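Local coordinates for uncharacterized protein (Staphylococcus aureus, PDB 4YBV) that is probably a thioesterase of the hot-dog fold superfamily, expected to hydrolyse thioester substrates, and assembles from several copies of one chain, at residues 93-97 against 98-102. The protein carries 1 engineered substitution. Sequence-based numbering, arbitrary orientation.
Sequences IHRGK and STHVW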
loop_
_atom_site.group_PDB
_atom_site.type_symbol
_atom_site.label_atom_id
_atom_site.label_comp_id
_atom_site.label_asym_id
_atom_site.label_seq_id
_atom_site.Cartn_x
_atom_site.Cartn_y
_atom_site.Cartn_z
ATOM N N ILE A 93 13.133 -9.306 -1.269
ATOM C CA ILE A 93 13.752 -7.972 -1.327
ATOM C C ILE A 93 14.582 -7.801 -0.084
ATOM O O ILE A 93 15.637 -7.198 -0.102
ATOM C CB ILE A 93 12.713 -6.769 -1.338
ATOM C CG1 ILE A 93 11.603 -6.924 -2.370
ATOM C CG2 ILE A 93 13.397 -5.419 -1.560
ATOM C CD1 ILE A 93 10.548 -5.822 -2.243
ATOM N N HIS A 94 14.010 -8.221 1.031
ATOM C CA HIS A 94 14.656 -8.096 2.319
ATOM C C HIS A 94 14.398 -9.357 3.111
ATOM O O HIS A 94 13.283 -9.868 3.140
ATOM C CB HIS A 94 14.128 -6.876 3.070
ATOM C CG HIS A 94 14.687 -6.726 4.446
ATOM N ND1 HIS A 94 16.023 -6.486 4.682
ATOM C CD2 HIS A 94 14.094 -6.778 5.662
ATOM C CE1 HIS A 94 16.228 -6.401 5.985
ATOM N NE2 HIS A 94 15.074 -6.573 6.600
ATOM N N ARG A 95 15.432 -9.834 3.784
ATOM C CA ARG A 95 15.324 -11.045 4.562
ATOM C C ARG A 95 15.770 -10.692 5.963
ATOM O O ARG A 95 16.851 -11.055 6.411
ATOM C CB ARG A 95 16.217 -12.123 3.960
ATOM C CG ARG A 95 16.002 -13.517 4.512
ATOM C CD ARG A 95 17.189 -14.406 4.187
ATOM N NE ARG A 95 17.104 -15.694 4.860
ATOM C CZ ARG A 95 17.747 -16.786 4.461
ATOM N NH1 ARG A 95 18.520 -16.743 3.387
ATOM N NH2 ARG A 95 17.614 -17.917 5.134
ATOM N N GLY A 96 14.889 -9.962 6.632
ATOM C CA GLY A 96 15.071 -9.499 7.988
ATOM C C GLY A 96 14.899 -10.652 8.943
ATOM O O GLY A 96 14.391 -11.704 8.573
ATOM N N LYS A 97 15.349 -10.466 10.173
ATOM C CA LYS A 97 15.249 -11.532 11.147
ATOM C C LYS A 97 13.810 -11.684 11.590
ATOM O O LYS A 97 13.324 -12.805 11.761
ATOM C CB LYS A 97 16.165 -11.261 12.344
ATOM C CG LYS A 97 16.107 -12.332 13.432
ATOM C CD LYS A 97 17.412 -12.423 14.232
ATOM C CE LYS A 97 17.860 -11.073 14.785
ATOM N NZ LYS A 97 19.137 -11.194 15.550
ATOM N N SER A 98 13.131 -10.553 11.766
ATOM C CA SER A 98 11.746 -10.557 12.228
ATOM C C SER A 98 10.750 -10.505 11.042
ATOM O O SER A 98 9.735 -11.215 11.049
ATOM C CB SER A 98 11.504 -9.394 13.222
ATOM O OG SER A 98 11.802 -8.106 12.679
ATOM N N THR A 99 11.061 -9.702 10.022
ATOM C CA THR A 99 10.192 -9.599 8.857
ATOM C C THR A 99 10.913 -9.885 7.524
ATOM O O THR A 99 12.099 -9.590 7.359
ATOM C CB THR A 99 9.529 -8.198 8.783
ATOM O OG1 THR A 99 10.544 -7.206 8.669
ATOM C CG2 THR A 99 8.736 -7.900 10.053
ATOM N N HIS A 100 10.188 -10.472 6.572
ATOM C CA HIS A 100 10.636 -10.562 5.183
ATOM C C HIS A 100 9.806 -9.658 4.303
ATOM O O HIS A 100 8.580 -9.555 4.456
ATOM C CB HIS A 100 10.531 -11.986 4.641
ATOM C CG HIS A 100 11.365 -12.976 5.383
ATOM N ND1 HIS A 100 11.287 -14.331 5.150
ATOM C CD2 HIS A 100 12.291 -12.808 6.362
ATOM C CE1 HIS A 100 12.121 -14.958 5.961
ATOM N NE2 HIS A 100 12.742 -14.055 6.701
ATOM N N VAL A 101 10.459 -9.040 3.341
ATOM C CA VAL A 101 9.742 -8.219 2.394
ATOM C C VAL A 101 9.933 -8.822 1.032
ATOM O O VAL A 101 11.075 -9.049 0.639
ATOM C CB VAL A 101 10.231 -6.755 2.466
ATOM C CG1 VAL A 101 9.622 -5.923 1.370
ATOM C CG2 VAL A 101 9.919 -6.196 3.849
ATOM N N TRP A 102 8.829 -9.120 0.331
ATOM C CA TRP A 102 8.821 -9.773 -0.992
ATOM C C TRP A 102 8.285 -8.912 -2.111
ATOM O O TRP A 102 7.301 -8.163 -1.936
ATOM C CB TRP A 102 7.952 -11.049 -0.963
ATOM C CG TRP A 102 8.504 -12.175 -0.166
ATOM C CD1 TRP A 102 8.400 -12.367 1.177
ATOM C CD2 TRP A 102 9.259 -13.280 -0.675
ATOM N NE1 TRP A 102 9.057 -13.531 1.540
ATOM C CE2 TRP A 102 9.592 -14.102 0.417
ATOM C CE3 TRP A 102 9.682 -13.653 -1.951
ATOM C CZ2 TRP A 102 10.343 -15.282 0.273
ATOM C CZ3 TRP A 102 10.425 -14.832 -2.093
ATOM C CH2 TRP A 102 10.734 -15.627 -0.977
#
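Arg-95 lays its CG methylene over one face of the His-100 imidazole, offset toward the rim and 4.3 Å from the ring centroid, in a CH-pi contact. The two side chains run side by side in the same direction, while guanidinium and ring planes stand 79° apart. With CG anti to its carbonyl carbon (chi1 -61°), the His-100 ring swings toward the partner strand and brings CD2 within 3.2 Å of Gly-96 O, which lies at the ring edge in its plane. ND1 is hydrogen-bonded to Ser-57, a tie that should help fix the ring's rotation.

On the face of the hairpin opposite Arg-95 and His-100, the CB atoms of His-94 and Val-101 lie 3.9 Å apart; CD1 of Ile-93 also meets CG1 of Val-101 at 3.7 Å. Ile-93 and His-94 oppose Val-101 in a classic beta bulge: Val-101 O accepts both Ile-93 N at 2.8 Å and His-94 N at 3.1 Å, and Val-101 N returns a bond to His-94 O.

This is the tip of the antiparallel hairpin formed by strands 85-95 and 99-107. His-100 and Trp-102 pack against helix 42-60, His-94 and Val-101 meet Ile-78 of the second subunit, and strand 113-124 flanks 99-107.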